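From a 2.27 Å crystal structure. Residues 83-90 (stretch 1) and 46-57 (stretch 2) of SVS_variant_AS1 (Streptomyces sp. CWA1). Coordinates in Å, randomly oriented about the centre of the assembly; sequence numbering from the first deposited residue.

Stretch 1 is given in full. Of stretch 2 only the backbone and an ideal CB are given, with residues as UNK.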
ATOM      1  N   LEU A  83     -13.537  -2.950 -10.654  1.00 30.98           N
ATOM      2  CA  LEU A  83     -12.211  -3.562 -10.844  1.00 33.12           C
ATOM      3  C   LEU A  83     -12.132  -4.146 -12.248  1.00 33.94           C
ATOM      4  O   LEU A  83     -11.135  -3.867 -12.924  1.00 34.22           O
ATOM      5  CB  LEU A  83     -11.961  -4.635  -9.783  1.00 38.28           C
ATOM      6  CG  LEU A  83     -10.656  -5.425  -9.925  1.00 38.11           C
ATOM      7  CD1 LEU A  83      -9.479  -4.650  -9.359  1.00 36.48           C
ATOM      8  CD2 LEU A  83     -10.810  -6.758  -9.224  1.00 41.71           C
ATOM      9  N   PHE A  84     -13.114  -4.931 -12.680  1.00 35.30           N
ATOM     10  CA  PHE A  84     -13.069  -5.545 -14.036  1.00 39.49           C
ATOM     11  C   PHE A  84     -13.015  -4.421 -15.080  1.00 36.25           C
ATOM     12  O   PHE A  84     -12.212  -4.480 -16.016  1.00 30.27           O
ATOM     13  CB  PHE A  84     -14.226  -6.522 -14.272  1.00 43.85           C
ATOM     14  CG  PHE A  84     -14.083  -7.839 -13.554  1.00 50.99           C
ATOM     15  CD1 PHE A  84     -12.852  -8.476 -13.454  1.00 57.93           C
ATOM     16  CD2 PHE A  84     -15.184  -8.443 -12.967  1.00 52.46           C
ATOM     17  CE1 PHE A  84     -12.734  -9.685 -12.787  1.00 63.27           C
ATOM     18  CE2 PHE A  84     -15.069  -9.664 -12.314  1.00 52.00           C
ATOM     19  CZ  PHE A  84     -13.844 -10.282 -12.227  1.00 61.09           C
ATOM     20  N   ALA A  85     -13.822  -3.386 -14.882  1.00 34.78           N
ATOM     21  CA  ALA A  85     -13.947  -2.253 -15.816  1.00 33.55           C
ATOM     22  C   ALA A  85     -12.620  -1.463 -15.848  1.00 36.86           C
ATOM     23  O   ALA A  85     -12.103  -1.166 -16.954  1.00 36.47           O
ATOM     24  CB  ALA A  85     -15.117  -1.411 -15.401  1.00 32.86           C
ATOM     25  N   PHE A  86     -12.049  -1.147 -14.690  1.00 35.06           N
ATOM     26  CA  PHE A  86     -10.780  -0.382 -14.598  1.00 34.08           C
ATOM     27  C   PHE A  86      -9.639  -1.233 -15.175  1.00 36.10           C
ATOM     28  O   PHE A  86      -8.814  -0.734 -15.959  1.00 36.35           O
ATOM     29  CB  PHE A  86     -10.527   0.055 -13.153  1.00 31.20           C
ATOM     30  CG  PHE A  86      -9.315   0.930 -12.980  1.00 30.69           C
ATOM     31  CD1 PHE A  86      -9.441   2.312 -12.955  1.00 29.43           C
ATOM     32  CD2 PHE A  86      -8.055   0.371 -12.818  1.00 28.32           C
ATOM     33  CE1 PHE A  86      -8.326   3.114 -12.781  1.00 30.85           C
ATOM     34  CE2 PHE A  86      -6.942   1.181 -12.653  1.00 27.80           C
ATOM     35  CZ  PHE A  86      -7.078   2.548 -12.656  1.00 27.82           C
ATOM     36  N   ASP A  87      -9.594  -2.514 -14.833  1.00 36.01           N
ATOM     37  CA  ASP A  87      -8.557  -3.411 -15.383  1.00 37.81           C
ATOM     38  C   ASP A  87      -8.622  -3.338 -16.913  1.00 39.84           C
ATOM     39  O   ASP A  87      -7.578  -3.084 -17.523  1.00 38.37           O
ATOM     40  CB  ASP A  87      -8.690  -4.853 -14.891  1.00 38.49           C
ATOM     41  CG  ASP A  87      -7.541  -5.715 -15.385  1.00 42.23           C
ATOM     42  OD1 ASP A  87      -6.377  -5.362 -15.092  1.00 45.90           O
ATOM     43  OD2 ASP A  87      -7.808  -6.699 -16.099  1.00 54.56           O
ATOM     44  N   ASP A  88      -9.810  -3.496 -17.508  1.00 41.49           N
ATOM     45  CA  ASP A  88      -9.975  -3.705 -18.976  1.00 46.20           C
ATOM     46  C   ASP A  88      -9.772  -2.396 -19.773  1.00 47.99           C
ATOM     47  O   ASP A  88      -9.287  -2.504 -20.901  1.00 47.26           O
ATOM     48  CB  ASP A  88     -11.321  -4.365 -19.284  1.00 45.38           C
ATOM     49  CG  ASP A  88     -11.612  -4.541 -20.764  1.00 42.06           C
ATOM     50  OD1 ASP A  88     -11.125  -5.529 -21.366  1.00 40.64           O
ATOM     51  OD2 ASP A  88     -12.347  -3.698 -21.281  1.00 43.08           O
ATOM     52  N   HIS A  89     -10.080  -1.241 -19.215  1.00 48.05           N
ATOM     53  CA  HIS A  89      -9.916   0.015 -19.905  1.00 48.43           C
ATOM     54  C   HIS A  89      -8.657   0.809 -19.573  1.00 46.30           C
ATOM     55  O   HIS A  89      -8.284   1.651 -20.327  1.00 45.24           O
ATOM     56  CB  HIS A  89     -11.094   0.935 -19.636  1.00 49.44           C
ATOM     57  CG  HIS A  89     -12.370   0.477 -20.232  1.00 64.89           C
ATOM     58  ND1 HIS A  89     -13.377  -0.084 -19.483  1.00 69.50           N
ATOM     59  CD2 HIS A  89     -12.817   0.498 -21.504  1.00 71.92           C
ATOM     60  CE1 HIS A  89     -14.382  -0.405 -20.270  1.00 76.80           C
ATOM     61  NE2 HIS A  89     -14.068  -0.061 -21.501  1.00 76.32           N
ATOM     62  N   ARG A  90      -8.014   0.561 -18.449  1.00 40.75           N
ATOM     63  CA  ARG A  90      -6.865   1.360 -18.068  1.00 39.58           C
ATOM     64  C   ARG A  90      -5.619   0.633 -17.711  1.00 38.26           C
ATOM     65  O   ARG A  90      -4.594   1.214 -17.626  1.00 45.39           O
ATOM     66  CB  ARG A  90      -7.195   2.183 -16.831  1.00 38.44           C
ATOM     67  CG  ARG A  90      -8.382   3.076 -16.954  1.00 41.26           C
ATOM     68  CD  ARG A  90      -7.982   4.494 -17.260  1.00 47.34           C
ATOM     69  NE  ARG A  90      -9.066   5.187 -17.899  1.00 50.57           N
ATOM     70  CZ  ARG A  90      -9.723   6.199 -17.373  1.00 53.15           C
ATOM     71  NH1 ARG A  90      -9.411   6.673 -16.179  1.00 56.34           N
ATOM     72  NH2 ARG A  90     -10.710   6.727 -18.048  1.00 50.16           N
ATOM     73  N   UNK A  46     -22.161  -0.441 -25.350  1.00 56.14           N
ATOM     74  CA  UNK A  46     -21.318  -1.655 -25.522  1.00 64.49           C
ATOM     75  C   UNK A  46     -20.501  -1.925 -24.240  1.00 62.42           C
ATOM     76  O   UNK A  46     -20.337  -3.107 -23.893  1.00 54.52           O
ATOM     77  CB  UNK A  46     -20.378  -1.492 -26.718  1.00 64.49           C
ATOM     78  N   UNK A  47     -19.997  -0.878 -23.570  1.00 62.01           N
ATOM     79  CA  UNK A  47     -19.191  -0.974 -22.319  1.00 64.87           C
ATOM     80  C   UNK A  47     -20.077  -1.403 -21.139  1.00 57.32           C
ATOM     81  O   UNK A  47     -19.697  -2.356 -20.457  1.00 53.29           O
ATOM     82  CB  UNK A  47     -18.520   0.365 -22.004  1.00 64.87           C
ATOM     83  N   UNK A  48     -21.198  -0.713 -20.906  1.00 55.03           N
ATOM     84  CA  UNK A  48     -22.237  -1.091 -19.909  1.00 54.88           C
ATOM     85  C   UNK A  48     -22.544  -2.592 -20.016  1.00 51.45           C
ATOM     86  O   UNK A  48     -22.522  -3.280 -18.995  1.00 53.58           O
ATOM     87  CB  UNK A  48     -23.516  -0.277 -20.119  1.00 54.88           C
ATOM     88  N   UNK A  49     -22.837  -3.095 -21.207  1.00 47.14           N
ATOM     89  CA  UNK A  49     -23.195  -4.513 -21.410  1.00 47.50           C
ATOM     90  C   UNK A  49     -21.980  -5.394 -21.086  1.00 44.72           C
ATOM     91  O   UNK A  49     -22.178  -6.479 -20.500  1.00 44.43           O
ATOM     92  CB  UNK A  49     -23.669  -4.758 -22.844  1.00 47.50           C
ATOM     93  N   UNK A  50     -20.773  -4.960 -21.461  1.00 43.52           N
ATOM     94  CA  UNK A  50     -19.521  -5.700 -21.135  1.00 47.73           C
ATOM     95  C   UNK A  50     -19.410  -5.848 -19.607  1.00 45.22           C
ATOM     96  O   UNK A  50     -19.213  -6.983 -19.131  1.00 40.26           O
ATOM     97  CB  UNK A  50     -18.292  -4.978 -21.692  1.00 47.73           C
ATOM     98  N   UNK A  51     -19.592  -4.755 -18.863  1.00 40.91           N
ATOM     99  CA  UNK A  51     -19.422  -4.752 -17.382  1.00 44.07           C
ATOM    100  C   UNK A  51     -20.528  -5.614 -16.739  1.00 43.76           C
ATOM    101  O   UNK A  51     -20.213  -6.460 -15.878  1.00 39.27           O
ATOM    102  CB  UNK A  51     -19.470  -3.326 -16.828  1.00 44.07           C
ATOM    103  N   UNK A  52     -21.784  -5.437 -17.157  1.00 46.62           N
ATOM    104  CA  UNK A  52     -22.947  -6.250 -16.679  1.00 43.35           C
ATOM    105  C   UNK A  52     -22.618  -7.743 -16.872  1.00 40.28           C
ATOM    106  O   UNK A  52     -22.779  -8.536 -15.926  1.00 39.35           O
ATOM    107  CB  UNK A  52     -24.227  -5.884 -17.432  1.00 43.35           C
ATOM    108  N   UNK A  53     -22.088  -8.090 -18.036  1.00 37.28           N
ATOM    109  CA  UNK A  53     -21.806  -9.472 -18.473  1.00 37.25           C
ATOM    110  C   UNK A  53     -20.644 -10.087 -17.680  1.00 37.65           C
ATOM    111  O   UNK A  53     -20.450 -11.310 -17.788  1.00 33.39           O
ATOM    112  CB  UNK A  53     -21.482  -9.498 -19.968  1.00 37.25           C
ATOM    113  N   UNK A  54     -19.859  -9.317 -16.915  1.00 40.78           N
ATOM    114  CA  UNK A  54     -18.909  -9.934 -15.941  1.00 39.20           C
ATOM    115  C   UNK A  54     -19.690 -10.765 -14.907  1.00 36.34           C
ATOM    116  O   UNK A  54     -19.103 -11.735 -14.434  1.00 38.70           O
ATOM    117  CB  UNK A  54     -18.079  -8.861 -15.233  1.00 39.20           C
ATOM    118  N   UNK A  55     -20.952 -10.418 -14.614  1.00 32.63           N
ATOM    119  CA  UNK A  55     -21.777 -10.982 -13.513  1.00 35.86           C
ATOM    120  C   UNK A  55     -20.969 -10.909 -12.223  1.00 34.46           C
ATOM    121  O   UNK A  55     -20.739 -11.952 -11.600  1.00 34.04           O
ATOM    122  CB  UNK A  55     -22.195 -12.425 -13.804  1.00 35.86           C
ATOM    123  N   UNK A  56     -20.513  -9.719 -11.853  1.00 31.57           N
ATOM    124  CA  UNK A  56     -19.643  -9.575 -10.671  1.00 29.60           C
ATOM    125  C   UNK A  56     -20.465  -9.787  -9.394  1.00 29.21           C
ATOM    126  O   UNK A  56     -19.872 -10.160  -8.382  1.00 29.46           O
ATOM    127  CB  UNK A  56     -18.974  -8.199 -10.652  1.00 29.60           C
ATOM    128  N   UNK A  57     -21.786  -9.620  -9.427  1.00 29.98           N
ATOM    129  CA  UNK A  57     -22.647  -9.846  -8.240  1.00 31.07           C
ATOM    130  C   UNK A  57     -22.724 -11.351  -7.976  1.00 28.50           C
ATOM    131  O   UNK A  57     -22.558 -11.759  -6.840  1.00 31.26           O
ATOM    132  CB  UNK A  57     -24.046  -9.263  -8.445  1.00 31.07           C
TER

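Stretch 1 is a helix that offers stretch 2 a face made of Phe84, Ala85, Asp88 and His89. The helix of stretch 2 crosses it at 127° between N-to-C directions, with axes 10.1 Å apart at closest approach.

At position 46 nothing of stretch 1 lies within 5.5 Å of the ideal CB, so almost any helix-compatible residue would serve; it is Glu46, extended and without contact here.

Position 47 points toward stretch 1, its ideal CB 4.5 Å from His89 NE2. An acidic or amide side chain could meet the imidazole, and a medium-sized apolar one could pack on it. The residue is Glu47, whose CD lies 3.3 Å from His89 NE2. Although Glu47 OE2 and His89 NE2 are 3.4 Å apart, the angle is too poor for a hydrogen bond, and OE2 is bonded elsewhere in the structure. The imidazole is held from its other nitrogen, His89 ND1 donating to Ala85 O at 3.0 Å.

Positions 48 and 49 are out of reach of stretch 1, which therefore sets little preference beyond helix compatibility. They are Arg48 and Ala49.

Position 50 points toward stretch 1 but has nothing within 5.5 Å of its ideal CB. Bridging the gap takes length: a large aromatic could do it, as could a long aliphatic or a basic chain drawn to Asp88. Trp50, with chi1 t, extends its indole across. Asp88 CB is 3.6 Å from Trp50 CH2, with Asp88 CG over one face of the ring, while Phe84 O approaches the edge, 3.8 Å from Trp50 CH2. Phe84 CB also packs against Trp50 CZ3 at 4.3 Å.

At position 51 the backbone CA lies 6.2 Å from Ala85 CA. The ideal CB of position 51, directed sideways, is 5.0 Å from Ala85 CB. This suits a small or medium apolar residue, such as alanine or valine. Val51 uses CG2 to close on Ala85 CB at 3.8 Å.

Positions 52 and 53 are out of reach and leave the choice open as far as stretch 1 is concerned; they are Ile52 and Ala53.

Position 54 points toward stretch 1, its ideal CB already 3.7 Å from Phe84 CD2. Alanine, serine, threonine or valine would suit this close approach. Thr54 places CB 3.6 Å from Phe84 CD2, and its chi1 p rotamer lets OG1 donate to Val51 O at 2.6 Å, tying the side chain back to its own backbone.

Position 55 has positive phi (51/56) and its CB points away. Glycine or asparagine would be the usual choices, yet His55 occupies it, closing a type I turn from Ile52 and standing at the N-cap position of the next helix.

Position 56 points toward Phe84, with 4.4 Å from its ideal CB to Phe84 CD2; a small residue, polar or apolar, fits. Ser56 OG sits at the edge of the Phe84 ring, 3.1 Å from CD2, and donates to Thr54 OG1 at 2.7 Å.

Position 57 is out of reach, leaving the choice open; it is Ala57.

Stretch 2 (46-57) EERAWVIATHSA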
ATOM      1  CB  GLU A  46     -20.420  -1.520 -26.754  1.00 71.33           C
ATOM      2  CG  GLU A  46     -19.571  -2.761 -27.009  1.00 82.17           C
ATOM      3  CD  GLU A  46     -18.663  -2.684 -28.228  1.00 88.40           C
ATOM      4  OE1 GLU A  46     -18.999  -3.309 -29.269  1.00 89.02           O
ATOM      5  OE2 GLU A  46     -17.616  -2.004 -28.134  1.00 74.33           O
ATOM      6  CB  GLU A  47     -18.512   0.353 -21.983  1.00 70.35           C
ATOM      7  CG  GLU A  47     -17.424   0.744 -22.962  1.00 77.21           C
ATOM      8  CD  GLU A  47     -16.573   1.910 -22.493  1.00 85.90           C
ATOM      9  OE1 GLU A  47     -15.876   2.495 -23.342  1.00 78.57           O
ATOM     10  OE2 GLU A  47     -16.605   2.226 -21.269  1.00 98.68           O
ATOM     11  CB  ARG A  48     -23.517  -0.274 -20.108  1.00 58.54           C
ATOM     12  CG  ARG A  48     -23.524   1.060 -19.380  1.00 65.56           C
ATOM     13  CD  ARG A  48     -24.842   1.799 -19.529  1.00 68.25           C
ATOM     14  NE  ARG A  48     -24.907   2.402 -20.851  1.00 80.74           N
ATOM     15  CZ  ARG A  48     -24.268   3.518 -21.214  1.00 87.48           C
ATOM     16  NH1 ARG A  48     -23.521   4.179 -20.339  1.00 82.80           N
ATOM     17  NH2 ARG A  48     -24.382   3.969 -22.455  1.00 79.15           N
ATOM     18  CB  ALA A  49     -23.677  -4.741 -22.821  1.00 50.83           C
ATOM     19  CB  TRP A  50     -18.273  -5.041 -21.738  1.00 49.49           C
ATOM     20  CG  TRP A  50     -17.065  -5.908 -21.573  1.00 57.25           C
ATOM     21  CD1 TRP A  50     -16.625  -6.879 -22.428  1.00 60.09           C
ATOM     22  CD2 TRP A  50     -16.166  -5.925 -20.447  1.00 60.61           C
ATOM     23  NE1 TRP A  50     -15.507  -7.488 -21.920  1.00 63.74           N
ATOM     24  CE2 TRP A  50     -15.202  -6.926 -20.704  1.00 65.50           C
ATOM     25  CE3 TRP A  50     -16.078  -5.194 -19.251  1.00 62.25           C
ATOM     26  CZ2 TRP A  50     -14.168  -7.209 -19.805  1.00 65.72           C
ATOM     27  CZ3 TRP A  50     -15.061  -5.475 -18.362  1.00 59.27           C
ATOM     28  CH2 TRP A  50     -14.127  -6.479 -18.635  1.00 64.78           C
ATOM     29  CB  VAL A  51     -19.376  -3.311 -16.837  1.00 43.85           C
ATOM     30  CG1 VAL A  51     -19.319  -3.286 -15.317  1.00 42.76           C
ATOM     31  CG2 VAL A  51     -18.182  -2.538 -17.413  1.00 43.68           C
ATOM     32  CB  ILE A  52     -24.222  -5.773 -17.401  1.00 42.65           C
ATOM     33  CG1 ILE A  52     -24.667  -4.417 -16.852  1.00 40.02           C
ATOM     34  CG2 ILE A  52     -25.349  -6.798 -17.337  1.00 43.05           C
ATOM     35  CD1 ILE A  52     -25.741  -3.761 -17.682  1.00 41.28           C
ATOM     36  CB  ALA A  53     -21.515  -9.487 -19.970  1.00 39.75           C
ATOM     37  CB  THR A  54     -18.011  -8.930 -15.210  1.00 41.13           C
ATOM     38  OG1 THR A  54     -18.820  -8.053 -14.415  1.00 35.23           O
ATOM     39  CG2 THR A  54     -17.122  -8.163 -16.169  1.00 41.54           C
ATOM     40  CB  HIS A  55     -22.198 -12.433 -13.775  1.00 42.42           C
ATOM     41  CG  HIS A  55     -22.949 -12.623 -15.040  1.00 47.80           C
ATOM     42  ND1 HIS A  55     -24.295 -12.344 -15.140  1.00 52.56           N
ATOM     43  CD2 HIS A  55     -22.539 -13.033 -16.259  1.00 54.31           C
ATOM     44  CE1 HIS A  55     -24.697 -12.589 -16.366  1.00 53.76           C
ATOM     45  NE2 HIS A  55     -23.633 -13.011 -17.076  1.00 61.17           N
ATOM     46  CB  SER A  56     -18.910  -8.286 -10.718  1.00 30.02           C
ATOM     47  OG  SER A  56     -18.022  -8.306 -11.830  1.00 26.43           O
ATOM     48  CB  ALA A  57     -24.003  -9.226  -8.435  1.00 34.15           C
TER
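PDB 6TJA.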